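Capsule biosynthesis protein CapD proenzyme (Bacillus anthracis, PDB 3G9K) cleaves the poly-gamma-D-glutamate capsule and joins it to the meso-diaminopimelic acid of peptidoglycan, this chain being the longer, N-terminal piece of the proenzyme. Local coordinates at residues S52-L55 against G56-L60; D139-T142 against M143-L147; R180-K183 against K184-K187; R200-S203 against K204-I208. One frame throughout, in Å; residues are numbered along the deposited sequence.

Interaction 1 of 4, residues S52-L55 against G56-L60; sequences SYVL and GVVEL
Glu59 and Leu55, one helical turn apart, send their side chains out along neighbouring, roughly parallel paths, and the glutamate can be followed outward atom by atom. Glu59 CB sits 3.3 Å from Leu55 O. The torsion of -161° about CA-CB sets CG anti to the backbone N, and from there the chain runs on extended beside the leucine. A leucine methyl accompanies it: Glu59 CD lies 4.1 Å and Glu59 OE1 3.5 Å from Leu55 CD2. At the end the polar atoms find their partners outside the turn, OE2 at Ser26 OG and OE1 at Thr2 OG1 of the other CapD chain, so the leucine lends a greasy flank to a carboxylate held at both oxygens. All this happens at the C-terminal end of helix 44-58, a helix of the gamma-glutamyltransferase fold that is buried at this end, where Glu59 is the first residue to leave helical geometry although its N still donates to Leu55 O at 2.7 Å. One residue back, Val54 O is gripped twice: by Val58 N at 2.8 Å in a nearly straight bond, and by Val57 N at 2.9 Å, which comes from above the carbonyl plane, a three-residue step that tightens the last turn. Val58 packs closely over the same carbonyl, its CG2 3.2 Å from Val54 O. Val58 CG2 occupies the crowded position between backbone N and carbonyl carbon, and it also meets Val54 CG1 at 3.9 Å.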
ATOM      1  N   SER A  52      -5.962   9.425  -2.360  1.00 15.05           N
ATOM      2  CA  SER A  52      -5.556   9.059  -0.968  1.00 15.19           C
ATOM      3  C   SER A  52      -6.608   9.474   0.044  1.00 15.22           C
ATOM      4  O   SER A  52      -7.037   8.681   0.887  1.00 15.36           O
ATOM      5  CB  SER A  52      -4.231   9.655  -0.580  1.00 14.69           C
ATOM      6  OG  SER A  52      -3.224   9.094  -1.362  1.00 15.92           O
ATOM      7  N   TYR A  53      -7.077  10.701  -0.075  1.00 15.50           N
ATOM      8  CA  TYR A  53      -8.165  11.158   0.795  1.00 15.54           C
ATOM      9  C   TYR A  53      -9.538  10.408   0.636  1.00 15.59           C
ATOM     10  O   TYR A  53     -10.242  10.152   1.610  1.00 14.62           O
ATOM     11  CB  TYR A  53      -8.314  12.679   0.646  1.00 15.33           C
ATOM     12  CG  TYR A  53      -7.490  13.512   1.603  1.00 15.92           C
ATOM     13  CD1 TYR A  53      -6.364  14.192   1.183  1.00 15.32           C
ATOM     14  CD2 TYR A  53      -7.891  13.668   2.920  1.00 16.11           C
ATOM     15  CE1 TYR A  53      -5.627  15.027   2.092  1.00 16.99           C
ATOM     16  CE2 TYR A  53      -7.188  14.442   3.788  1.00 17.21           C
ATOM     17  CZ  TYR A  53      -6.048  15.124   3.377  1.00 15.60           C
ATOM     18  OH  TYR A  53      -5.390  15.869   4.301  1.00 15.85           O
ATOM     19  N   VAL A  54      -9.937  10.075  -0.586  1.00 15.80           N
ATOM     20  CA  VAL A  54     -11.157   9.303  -0.840  1.00 15.18           C
ATOM     21  C   VAL A  54     -11.111   7.902  -0.180  1.00 15.18           C
ATOM     22  O   VAL A  54     -12.058   7.489   0.488  1.00 16.31           O
ATOM     23  CB  VAL A  54     -11.428   9.202  -2.380  1.00 14.54           C
ATOM     24  CG1 VAL A  54     -12.416   8.090  -2.690  1.00 15.14           C
ATOM     25  CG2 VAL A  54     -11.869  10.584  -2.912  1.00 17.75           C
ATOM     26  N   LEU A  55      -9.973   7.237  -0.308  1.00 14.28           N
ATOM     27  CA  LEU A  55      -9.695   5.926   0.260  1.00 14.46           C
ATOM     28  C   LEU A  55      -9.804   6.011   1.776  1.00 14.32           C
ATOM     29  O   LEU A  55     -10.393   5.115   2.400  1.00 15.57           O
ATOM     30  CB  LEU A  55      -8.324   5.403  -0.190  1.00 14.14           C
ATOM     31  CG  LEU A  55      -8.283   4.856  -1.625  1.00 14.68           C
ATOM     32  CD1 LEU A  55      -6.835   4.624  -1.975  1.00 15.55           C
ATOM     33  CD2 LEU A  55      -9.145   3.606  -1.794  1.00 17.17           C
ATOM     34  N   GLY A  56      -9.324   7.101   2.372  1.00 14.03           N
ATOM     35  CA  GLY A  56      -9.451   7.307   3.834  1.00 14.66           C
ATOM     36  C   GLY A  56     -10.892   7.397   4.271  1.00 16.36           C
ATOM     37  O   GLY A  56     -11.268   7.103   5.429  1.00 18.35           O
ATOM     38  N   VAL A  57     -11.746   7.815   3.350  1.00 15.87           N
ATOM     39  CA  VAL A  57     -13.182   7.911   3.675  1.00 14.84           C
ATOM     40  C   VAL A  57     -13.950   6.623   3.368  1.00 16.50           C
ATOM     41  O   VAL A  57     -14.708   6.114   4.193  1.00 18.10           O
ATOM     42  CB  VAL A  57     -13.826   9.109   2.930  1.00 15.82           C
ATOM     43  CG1 VAL A  57     -15.327   9.073   3.100  1.00 13.90           C
ATOM     44  CG2 VAL A  57     -13.255  10.433   3.445  1.00 16.38           C
ATOM     45  N   VAL A  58     -13.775   6.090   2.171  1.00 16.45           N
ATOM     46  CA  VAL A  58     -14.609   4.985   1.706  1.00 17.06           C
ATOM     47  C   VAL A  58     -13.979   3.616   1.966  1.00 16.73           C
ATOM     48  O   VAL A  58     -14.669   2.577   1.901  1.00 18.27           O
ATOM     49  CB  VAL A  58     -14.965   5.144   0.180  1.00 17.83           C
ATOM     50  CG1 VAL A  58     -15.639   6.510  -0.086  1.00 15.57           C
ATOM     51  CG2 VAL A  58     -13.705   4.977  -0.710  1.00 16.09           C
ATOM     52  N   GLU A  59     -12.669   3.590   2.182  1.00 17.61           N
ATOM     53  CA  GLU A  59     -11.970   2.357   2.490  1.00 17.51           C
ATOM     54  C   GLU A  59     -11.270   2.508   3.848  1.00 17.12           C
ATOM     55  O   GLU A  59     -10.113   2.175   4.002  1.00 16.05           O
ATOM     56  CB  GLU A  59     -10.955   2.021   1.406  1.00 17.96           C
ATOM     57  CG  GLU A  59     -10.582   0.585   1.464  1.00 17.92           C
ATOM     58  CD  GLU A  59      -9.430   0.237   0.539  1.00 20.69           C
ATOM     59  OE1 GLU A  59      -8.447   1.008   0.494  1.00 18.15           O
ATOM     60  OE2 GLU A  59      -9.526  -0.810  -0.131  1.00 25.73           O
ATOM     61  N   LEU A  60     -12.029   3.033   4.798  1.00 18.54           N
ATOM     62  CA  LEU A  60     -11.552   3.552   6.084  1.00 19.12           C
ATOM     63  C   LEU A  60     -10.876   2.553   7.004  1.00 19.65           C
ATOM     64  O   LEU A  60     -10.046   2.940   7.858  1.00 19.90           O
ATOM     65  CB  LEU A  60     -12.733   4.224   6.790  1.00 19.75           C
ATOM     66  CG  LEU A  60     -13.889   3.294   7.182  1.00 18.96           C
ATOM     67  CD1 LEU A  60     -13.804   3.062   8.737  1.00 20.58           C
ATOM     68  CD2 LEU A  60     -15.253   3.827   6.777  1.00 19.05           C
TER

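Interaction 2 of 4, residues D139-T142 against M143-L147; sequences DSLT and MRLDL
Leu141 and Leu145 form the tightly packed side of this turn, which lies in helix 139-152. Their side chains cross obliquely, Leu141 CG standing 4.1 Å from Leu145 CD1, while Leu145 CG rests 3.4 Å from Leu141 O. The two leucines start out differently: Leu141 places CG opposite its backbone N (chi1 177°), Leu145 places CG beside its own (chi1 -78°), and this brings the second isobutyl group back over the carbonyl of the first. Beyond them, Leu145 packs on Phe160 and on Phe24 of the other CapD chain. Arg144 borders this side too: Arg144 CG touches Ser140 O at 3.2 Å, after which the chain bends toward a cation-pi contact with Phe23 of the other chain. The solvent side is looser. The side chain of Met143, a selenomethionine, comes near the first turn only through CB, 3.5 Å from Asp139 O, and its selenium turns outward; the side chain of Asp146 likewise offers just its CB, 3.5 Å from Thr142 O. Thr142 OG1 is shared between Ile167 O and Asp138 O. Four backbone bonds, such as Arg144 N to Ser140 O at 2.9 Å, run through both sides alike. The chemistry is therefore divided: the backbone holds the exposed flank together with a few polar bonds, Asp139 OD1 to Thr169 OG1 among them, whereas apolar packing and an arginine on an aromatic ring probably help to bind the buried flank to the second chain.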
ATOM      1  N   ASP A 139     -19.550  -5.232   0.589  1.00 34.49           N
ATOM      2  CA  ASP A 139     -19.401  -6.468   1.348  1.00 34.75           C
ATOM      3  C   ASP A 139     -18.109  -6.538   2.153  1.00 33.91           C
ATOM      4  O   ASP A 139     -18.087  -7.129   3.226  1.00 34.23           O
ATOM      5  CB  ASP A 139     -19.511  -7.673   0.405  1.00 35.58           C
ATOM      6  CG  ASP A 139     -20.899  -7.786  -0.227  1.00 38.93           C
ATOM      7  OD1 ASP A 139     -21.874  -8.109   0.500  1.00 40.69           O
ATOM      8  OD2 ASP A 139     -21.017  -7.531  -1.454  1.00 44.35           O
ATOM      9  N   SER A 140     -17.039  -5.941   1.648  1.00 32.41           N
ATOM     10  CA  SER A 140     -15.754  -6.024   2.330  1.00 31.90           C
ATOM     11  C   SER A 140     -15.666  -5.145   3.605  1.00 30.13           C
ATOM     12  O   SER A 140     -15.025  -5.516   4.589  1.00 29.04           O
ATOM     13  CB  SER A 140     -14.658  -5.618   1.375  1.00 32.20           C
ATOM     14  OG  SER A 140     -14.984  -4.344   0.822  1.00 36.79           O
ATOM     15  N   LEU A 141     -16.263  -3.970   3.568  1.00 28.41           N
ATOM     16  CA  LEU A 141     -16.300  -3.127   4.765  1.00 28.14           C
ATOM     17  C   LEU A 141     -17.202  -3.775   5.834  1.00 27.57           C
ATOM     18  O   LEU A 141     -16.836  -3.811   7.008  1.00 26.40           O
ATOM     19  CB  LEU A 141     -16.769  -1.711   4.442  1.00 27.48           C
ATOM     20  CG  LEU A 141     -16.905  -0.766   5.650  1.00 27.58           C
ATOM     21  CD1 LEU A 141     -15.614  -0.670   6.435  1.00 26.45           C
ATOM     22  CD2 LEU A 141     -17.382   0.616   5.235  1.00 26.70           C
ATOM     23  N   THR A 142     -18.364  -4.304   5.445  1.00 27.94           N
ATOM     24  CA  THR A 142     -19.188  -5.076   6.393  1.00 28.36           C
ATOM     25  C   THR A 142     -18.392  -6.189   7.065  1.00 28.47           C
ATOM     26  O   THR A 142     -18.319  -6.258   8.284  1.00 28.88           O
ATOM     27  CB  THR A 142     -20.460  -5.659   5.736  1.00 28.45           C
ATOM     28  OG1 THR A 142     -21.154  -4.611   5.048  1.00 30.75           O
ATOM     29  CG2 THR A 142     -21.389  -6.257   6.789  1.00 28.67           C
HETATM   30  N   MSE A 143     -17.764  -7.000   6.305  1.00 33.55           N
HETATM   31  CA  MSE A 143     -17.007  -8.123   6.859  1.00 33.58           C
HETATM   32  C   MSE A 143     -15.817  -7.679   7.728  1.00 33.01           C
HETATM   33  O   MSE A 143     -15.525  -8.298   8.750  1.00 32.49           O
HETATM   34  CB  MSE A 143     -16.550  -9.061   5.742  1.00 33.81           C
HETATM   35  CG  MSE A 143     -15.622 -10.160   6.218  1.00 35.64           C
HETATM   36 SE   MSE A 143     -13.775  -9.643   6.016  0.50 37.52          SE
HETATM   37  CE  MSE A 143     -13.521 -10.513   4.295  1.00 37.60           C
ATOM     38  N   ARG A 144     -15.076  -6.668   7.294  1.00 27.44           N
ATOM     39  CA  ARG A 144     -14.051  -6.072   8.116  1.00 27.49           C
ATOM     40  C   ARG A 144     -14.559  -5.607   9.478  1.00 25.83           C
ATOM     41  O   ARG A 144     -13.896  -5.843  10.499  1.00 25.72           O
ATOM     42  CB  ARG A 144     -13.426  -4.894   7.379  1.00 27.73           C
ATOM     43  CG  ARG A 144     -12.375  -5.348   6.382  1.00 29.89           C
ATOM     44  CD  ARG A 144     -11.079  -5.578   7.084  1.00 37.50           C
ATOM     45  NE  ARG A 144     -10.307  -6.623   6.441  1.00 41.16           N
ATOM     46  CZ  ARG A 144     -10.416  -7.925   6.690  1.00 43.19           C
ATOM     47  NH1 ARG A 144     -11.270  -8.384   7.590  1.00 45.55           N
ATOM     48  NH2 ARG A 144      -9.657  -8.784   6.022  1.00 42.22           N
ATOM     49  N   LEU A 145     -15.699  -4.935   9.480  1.00 24.59           N
ATOM     50  CA  LEU A 145     -16.308  -4.467  10.714  1.00 25.00           C
ATOM     51  C   LEU A 145     -16.723  -5.663  11.586  1.00 25.92           C
ATOM     52  O   LEU A 145     -16.477  -5.683  12.805  1.00 25.58           O
ATOM     53  CB  LEU A 145     -17.520  -3.592  10.419  1.00 24.15           C
ATOM     54  CG  LEU A 145     -17.206  -2.151   9.992  1.00 22.34           C
ATOM     55  CD1 LEU A 145     -18.411  -1.481   9.425  1.00 17.96           C
ATOM     56  CD2 LEU A 145     -16.688  -1.384  11.204  1.00 20.07           C
ATOM     57  N   ASP A 146     -17.328  -6.663  10.941  1.00 25.98           N
ATOM     58  CA  ASP A 146     -17.739  -7.880  11.620  1.00 25.73           C
ATOM     59  C   ASP A 146     -16.577  -8.516  12.351  1.00 24.75           C
ATOM     60  O   ASP A 146     -16.652  -8.726  13.556  1.00 25.62           O
ATOM     61  CB  ASP A 146     -18.362  -8.874  10.616  1.00 26.48           C
ATOM     62  CG  ASP A 146     -18.769 -10.160  11.284  1.00 29.06           C
ATOM     63  OD1 ASP A 146     -19.905 -10.228  11.748  1.00 28.54           O
ATOM     64  OD2 ASP A 146     -17.915 -11.057  11.417  1.00 30.20           O
ATOM     65  N   LEU A 147     -15.480  -8.781  11.645  1.00 24.83           N
ATOM     66  CA  LEU A 147     -14.312  -9.395  12.221  1.00 23.68           C
ATOM     67  C   LEU A 147     -13.604  -8.540  13.264  1.00 24.54           C
ATOM     68  O   LEU A 147     -12.937  -9.101  14.160  1.00 23.43           O
ATOM     69  CB  LEU A 147     -13.291  -9.767  11.153  1.00 25.08           C
ATOM     70  CG  LEU A 147     -13.775 -10.817  10.146  1.00 25.18           C
ATOM     71  CD1 LEU A 147     -12.684 -11.109   9.099  1.00 28.36           C
ATOM     72  CD2 LEU A 147     -14.247 -12.081  10.877  1.00 27.16           C
TER

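Interaction 3 of 4, residues R180-K183 against K184-K187; sequences RTLK and KIQK
Gln186 points CG directly away from its amide nitrogen (chi1 180°) and keeps the chain straight beyond it, which carries it past the carbonyl of Lys183, and a single water joins the two. The water donates to Gln186 OE1 at 2.6 Å and to Lys183 O at 2.7 Å, so this carbonyl serves the water as well as Lys187 N, whose helical bond to Lys183 O is 2.9 Å long. The other end of the amide is also held, NE2 donating to Gln125 OE1 and Gly121 O of the neighbouring helix 120-133, which together should fix the amide's rotation. Round the helix, Ile185 sets CG1 beside its backbone N (chi1 -69°), bringing Ile185 CG1 to 3.5 Å from Thr181 O and Ile185 CD1 to 4.1 Å from Thr181 CG2. Thr181 OG1 is bonded in turn to Ala31 O of the other CapD chain. Three of the cations have acidic partners: Lys183 bridges across to Glu132 of helix 120-133, while Lys184 and Arg180 pair within helix 176-188, with Glu188 and Asp177. These acids probably offset much of the local positive charge, and the water adds a polar link between Gln186 and the turn before it.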
ATOM      1  N   ARG A 180     -16.426  17.225   9.196  1.00 20.11           N
ATOM      2  CA  ARG A 180     -15.978  18.373   9.968  1.00 19.57           C
ATOM      3  C   ARG A 180     -14.469  18.472  10.003  1.00 18.55           C
ATOM      4  O   ARG A 180     -13.912  19.549   9.727  1.00 17.68           O
ATOM      5  CB  ARG A 180     -16.532  18.314  11.392  1.00 19.91           C
ATOM      6  CG  ARG A 180     -16.278  19.577  12.199  1.00 20.78           C
ATOM      7  CD  ARG A 180     -16.980  19.489  13.565  1.00 23.99           C
ATOM      8  NE  ARG A 180     -18.388  19.121  13.386  1.00 28.68           N
ATOM      9  CZ  ARG A 180     -18.960  17.982  13.788  1.00 30.30           C
ATOM     10  NH1 ARG A 180     -18.290  17.044  14.443  1.00 31.46           N
ATOM     11  NH2 ARG A 180     -20.246  17.785  13.533  1.00 31.11           N
ATOM     12  N   THR A 181     -13.793  17.363  10.332  1.00 17.67           N
ATOM     13  CA  THR A 181     -12.343  17.360  10.393  1.00 17.02           C
ATOM     14  C   THR A 181     -11.747  17.700   9.044  1.00 17.23           C
ATOM     15  O   THR A 181     -10.825  18.514   8.952  1.00 16.07           O
ATOM     16  CB  THR A 181     -11.783  16.005  10.924  1.00 16.59           C
ATOM     17  OG1 THR A 181     -12.348  15.747  12.223  1.00 18.14           O
ATOM     18  CG2 THR A 181     -10.175  15.965  10.994  1.00 15.79           C
ATOM     19  N   LEU A 182     -12.234  17.033   8.005  1.00 16.74           N
ATOM     20  CA  LEU A 182     -11.715  17.259   6.654  1.00 17.07           C
ATOM     21  C   LEU A 182     -11.971  18.738   6.207  1.00 17.54           C
ATOM     22  O   LEU A 182     -11.117  19.355   5.596  1.00 16.91           O
ATOM     23  CB  LEU A 182     -12.330  16.264   5.665  1.00 17.16           C
ATOM     24  CG  LEU A 182     -11.997  14.784   5.837  1.00 15.61           C
ATOM     25  CD1 LEU A 182     -12.670  13.939   4.794  1.00 16.37           C
ATOM     26  CD2 LEU A 182     -10.440  14.514   5.769  1.00 14.21           C
ATOM     27  N   LYS A 183     -13.129  19.286   6.532  1.00 18.43           N
ATOM     28  CA  LYS A 183     -13.393  20.692   6.217  1.00 18.84           C
ATOM     29  C   LYS A 183     -12.438  21.623   6.963  1.00 20.02           C
ATOM     30  O   LYS A 183     -11.989  22.627   6.407  1.00 20.02           O
ATOM     31  CB  LYS A 183     -14.867  21.023   6.503  1.00 19.47           C
ATOM     32  CG  LYS A 183     -15.780  20.446   5.434  1.00 19.73           C
ATOM     33  CD  LYS A 183     -17.253  20.464   5.852  1.00 21.45           C
ATOM     34  CE  LYS A 183     -18.140  20.459   4.657  1.00 25.88           C
ATOM     35  NZ  LYS A 183     -19.547  20.843   5.034  1.00 29.16           N
ATOM     36  N   LYS A 184     -12.049  21.263   8.202  1.00 20.26           N
ATOM     37  CA  LYS A 184     -11.079  22.069   8.966  1.00 20.31           C
ATOM     38  C   LYS A 184      -9.713  22.052   8.318  1.00 19.98           C
ATOM     39  O   LYS A 184      -9.042  23.065   8.230  1.00 19.07           O
ATOM     40  CB  LYS A 184     -10.958  21.567  10.418  1.00 21.10           C
ATOM     41  CG  LYS A 184     -10.413  22.640  11.404  1.00 21.19           C
ATOM     42  CD  LYS A 184     -10.560  22.151  12.840  1.00 22.23           C
ATOM     43  CE  LYS A 184     -10.346  23.238  13.888  1.00 23.79           C
ATOM     44  NZ  LYS A 184      -8.995  23.780  14.001  1.00 23.42           N
ATOM     45  N   ILE A 185      -9.299  20.874   7.887  1.00 19.07           N
ATOM     46  CA  ILE A 185      -8.053  20.720   7.142  1.00 17.91           C
ATOM     47  C   ILE A 185      -8.157  21.500   5.797  1.00 17.53           C
ATOM     48  O   ILE A 185      -7.190  22.125   5.356  1.00 17.63           O
ATOM     49  CB  ILE A 185      -7.777  19.225   6.877  1.00 18.90           C
ATOM     50  CG1 ILE A 185      -7.425  18.486   8.162  1.00 17.64           C
ATOM     51  CG2 ILE A 185      -6.694  19.033   5.823  1.00 17.09           C
ATOM     52  CD1 ILE A 185      -7.456  16.974   8.034  1.00 16.98           C
ATOM     53  N   GLN A 186      -9.318  21.429   5.150  1.00 17.01           N
ATOM     54  CA  GLN A 186      -9.544  22.130   3.870  1.00 18.57           C
ATOM     55  C   GLN A 186      -9.344  23.650   4.071  1.00 19.52           C
ATOM     56  O   GLN A 186      -8.718  24.304   3.239  1.00 19.96           O
ATOM     57  CB  GLN A 186     -10.914  21.825   3.314  1.00 18.19           C
ATOM     58  CG  GLN A 186     -11.242  22.525   1.976  1.00 18.60           C
ATOM     59  CD  GLN A 186     -12.619  22.176   1.550  1.00 17.16           C
ATOM     60  OE1 GLN A 186     -13.554  22.390   2.302  1.00 21.06           O
ATOM     61  NE2 GLN A 186     -12.762  21.607   0.359  1.00 17.63           N
ATOM     62  N   LYS A 187      -9.874  24.182   5.167  1.00 21.27           N
ATOM     63  CA  LYS A 187      -9.767  25.621   5.489  1.00 21.26           C
ATOM     64  C   LYS A 187      -8.402  26.031   6.031  1.00 21.95           C
ATOM     65  O   LYS A 187      -7.829  27.056   5.605  1.00 22.17           O
ATOM     66  CB  LYS A 187     -10.819  26.009   6.498  1.00 22.01           C
ATOM     67  CG  LYS A 187     -10.641  27.448   6.971  1.00 22.63           C
ATOM     68  CD  LYS A 187     -11.832  27.898   7.738  1.00 25.22           C
ATOM     69  CE  LYS A 187     -11.879  29.402   7.894  1.00 28.03           C
ATOM     70  NZ  LYS A 187     -13.256  29.710   8.351  1.00 32.01           N
TER
HETATM   71  O   HOH W   1     -13.254  23.916   4.432  1.00 27.56           O

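Interaction 4 of 4, residues R200-S203 against K204-I208; sequences RAIS and KTAKI
The C-terminal end of helix 196-206 is where Ser203 meets Ile208, as the chain turns out of the helix toward helix 210-214. With chi1 at 180°, Ser203 OG donates to Ile208 O in an unusually short bond of 2.5 Å. The serine carbonyl works at the same ending: Ser203 O accepts weak bonds from Lys207 N (2.9 Å) and Ile208 N (3.4 Å). Lys207 allows the reversal by taking a positive phi of 62°, and its NZ curls back to Lys204 O, at 3.2 Å and nearly along the C=O axis. Earlier in the turn Ala206 N donates to Ile202 O at 2.8 Å. Beside this bond Ala206 CB lies 4.3 Å from Ile202 CG2. A water donates to Ala201 O at 2.8 Å and lies 2.9 Å from Thr205 OG1, spanning one turn. Ile202 and Ile208 both pack on Ile213 of the next helix, while Ala206 packs on Leu35 of the other CapD chain. The positive phi just after the last helical residue and the weak 6→1 bond from Ile208 N to Ser203 O resemble a Schellman motif at a helix C-terminus, although the accompanying 5→2 bond is not formed; a serine hydroxyl is also bonded to this ending.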
ATOM      1  N   ARG A 200      -6.004  18.506  19.919  1.00 18.44           N
ATOM      2  CA  ARG A 200      -6.436  18.230  21.271  1.00 19.29           C
ATOM      3  C   ARG A 200      -7.157  16.868  21.363  1.00 19.22           C
ATOM      4  O   ARG A 200      -6.901  16.117  22.314  1.00 19.16           O
ATOM      5  CB  ARG A 200      -7.293  19.379  21.831  1.00 20.05           C
ATOM      6  CG  ARG A 200      -6.474  20.618  22.200  1.00 21.41           C
ATOM      7  CD  ARG A 200      -7.276  21.646  22.967  1.00 22.47           C
ATOM      8  NE  ARG A 200      -8.378  22.249  22.203  1.00 27.01           N
ATOM      9  CZ  ARG A 200      -8.255  23.262  21.336  1.00 25.84           C
ATOM     10  NH1 ARG A 200      -7.062  23.795  21.054  1.00 29.26           N
ATOM     11  NH2 ARG A 200      -9.342  23.733  20.726  1.00 29.11           N
ATOM     12  N   ALA A 201      -8.059  16.572  20.414  1.00 19.15           N
ATOM     13  CA  ALA A 201      -8.768  15.285  20.375  1.00 18.81           C
ATOM     14  C   ALA A 201      -7.807  14.098  20.266  1.00 18.08           C
ATOM     15  O   ALA A 201      -7.990  13.087  20.974  1.00 17.68           O
ATOM     16  CB  ALA A 201      -9.762  15.240  19.207  1.00 20.06           C
ATOM     17  N   ILE A 202      -6.827  14.210  19.377  1.00 16.84           N
ATOM     18  CA  ILE A 202      -5.801  13.169  19.207  1.00 17.39           C
ATOM     19  C   ILE A 202      -4.986  12.989  20.475  1.00 18.01           C
ATOM     20  O   ILE A 202      -4.632  11.850  20.876  1.00 16.88           O
ATOM     21  CB  ILE A 202      -4.834  13.493  18.057  1.00 16.34           C
ATOM     22  CG1 ILE A 202      -5.574  13.554  16.709  1.00 15.59           C
ATOM     23  CG2 ILE A 202      -3.686  12.441  17.964  1.00 16.90           C
ATOM     24  CD1 ILE A 202      -4.727  14.235  15.593  1.00 16.69           C
ATOM     25  N   SER A 203      -4.659  14.109  21.113  1.00 17.22           N
ATOM     26  CA  SER A 203      -3.826  14.058  22.305  1.00 17.99           C
ATOM     27  C   SER A 203      -4.531  13.296  23.401  1.00 18.50           C
ATOM     28  O   SER A 203      -3.916  12.487  24.083  1.00 20.18           O
ATOM     29  CB  SER A 203      -3.444  15.463  22.783  1.00 17.96           C
ATOM     30  OG  SER A 203      -2.631  15.396  23.956  1.00 18.44           O
ATOM     31  N   LYS A 204      -5.812  13.575  23.591  1.00 19.66           N
ATOM     32  CA  LYS A 204      -6.599  12.949  24.628  1.00 20.78           C
ATOM     33  C   LYS A 204      -6.811  11.460  24.358  1.00 21.12           C
ATOM     34  O   LYS A 204      -6.735  10.655  25.276  1.00 21.23           O
ATOM     35  CB  LYS A 204      -7.948  13.647  24.756  1.00 21.95           C
ATOM     36  CG  LYS A 204      -8.792  13.053  25.833  1.00 24.07           C
ATOM     37  CD  LYS A 204     -10.244  13.468  25.736  1.00 26.31           C
ATOM     38  CE  LYS A 204     -11.151  12.371  26.359  1.00 29.97           C
ATOM     39  NZ  LYS A 204     -11.024  11.085  25.585  1.00 32.40           N
ATOM     40  N   THR A 205      -7.007  11.084  23.092  1.00 19.96           N
ATOM     41  CA  THR A 205      -7.397   9.730  22.762  1.00 20.03           C
ATOM     42  C   THR A 205      -6.166   8.840  22.687  1.00 19.98           C
ATOM     43  O   THR A 205      -6.207   7.706  23.180  1.00 19.33           O
ATOM     44  CB  THR A 205      -8.178   9.692  21.440  1.00 20.71           C
ATOM     45  OG1 THR A 205      -9.432  10.402  21.617  1.00 18.51           O
ATOM     46  CG2 THR A 205      -8.462   8.267  21.029  1.00 19.37           C
ATOM     47  N   ALA A 206      -5.087   9.368  22.104  1.00 19.68           N
ATOM     48  CA  ALA A 206      -3.851   8.614  21.880  1.00 20.37           C
ATOM     49  C   ALA A 206      -2.825   8.741  23.008  1.00 21.25           C
ATOM     50  O   ALA A 206      -1.877   7.972  23.047  1.00 22.08           O
ATOM     51  CB  ALA A 206      -3.227   9.023  20.584  1.00 19.95           C
ATOM     52  N   LYS A 207      -3.007   9.699  23.913  1.00 21.87           N
ATOM     53  CA  LYS A 207      -2.017   9.979  24.968  1.00 22.70           C
ATOM     54  C   LYS A 207      -0.694  10.404  24.346  1.00 22.57           C
ATOM     55  O   LYS A 207       0.383   9.823  24.611  1.00 23.31           O
ATOM     56  CB  LYS A 207      -1.850   8.766  25.907  1.00 23.97           C
ATOM     57  CG  LYS A 207      -3.178   8.195  26.383  1.00 25.01           C
ATOM     58  CD  LYS A 207      -3.922   9.211  27.221  1.00 29.91           C
ATOM     59  CE  LYS A 207      -4.992   8.568  28.091  1.00 32.89           C
ATOM     60  NZ  LYS A 207      -6.236   8.294  27.326  1.00 36.81           N
ATOM     61  N   ILE A 208      -0.795  11.416  23.494  1.00 20.75           N
ATOM     62  CA  ILE A 208       0.323  11.960  22.782  1.00 20.96           C
ATOM     63  C   ILE A 208       0.297  13.451  23.042  1.00 20.36           C
ATOM     64  O   ILE A 208      -0.778  14.054  23.025  1.00 20.51           O
ATOM     65  CB  ILE A 208       0.269  11.680  21.263  1.00 20.48           C
ATOM     66  CG1 ILE A 208       0.435  10.178  20.991  1.00 20.88           C
ATOM     67  CG2 ILE A 208       1.418  12.419  20.566  1.00 20.49           C
ATOM     68  CD1 ILE A 208       0.333   9.788  19.457  1.00 21.33           C
TER
HETATM   69  O   HOH W   2     -10.574  13.006  21.925  1.00 42.85           O

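Read from the N terminus, the four contacts come in series: none nests in or crosses another, and each closes only a helical turn or helix end. Interaction 1 ends helix 44-58 near the core. Interaction 2 follows at the start of helix 139-152 and touches interaction 1 where Leu60 CD2 meets Leu141 CD2 at 4.2 Å. Interaction 3, on helix 176-188, returns to interaction 1 from another side, Tyr53 packing on Leu182 and Ile185 and Val57 on Leu182. Interaction 4 ends helix 196-206, its nearest atoms about 7 Å from those of interaction 3. Residues 52-60 thus link two helices that do not themselves meet here, and all four contacts also reach the other CapD chain.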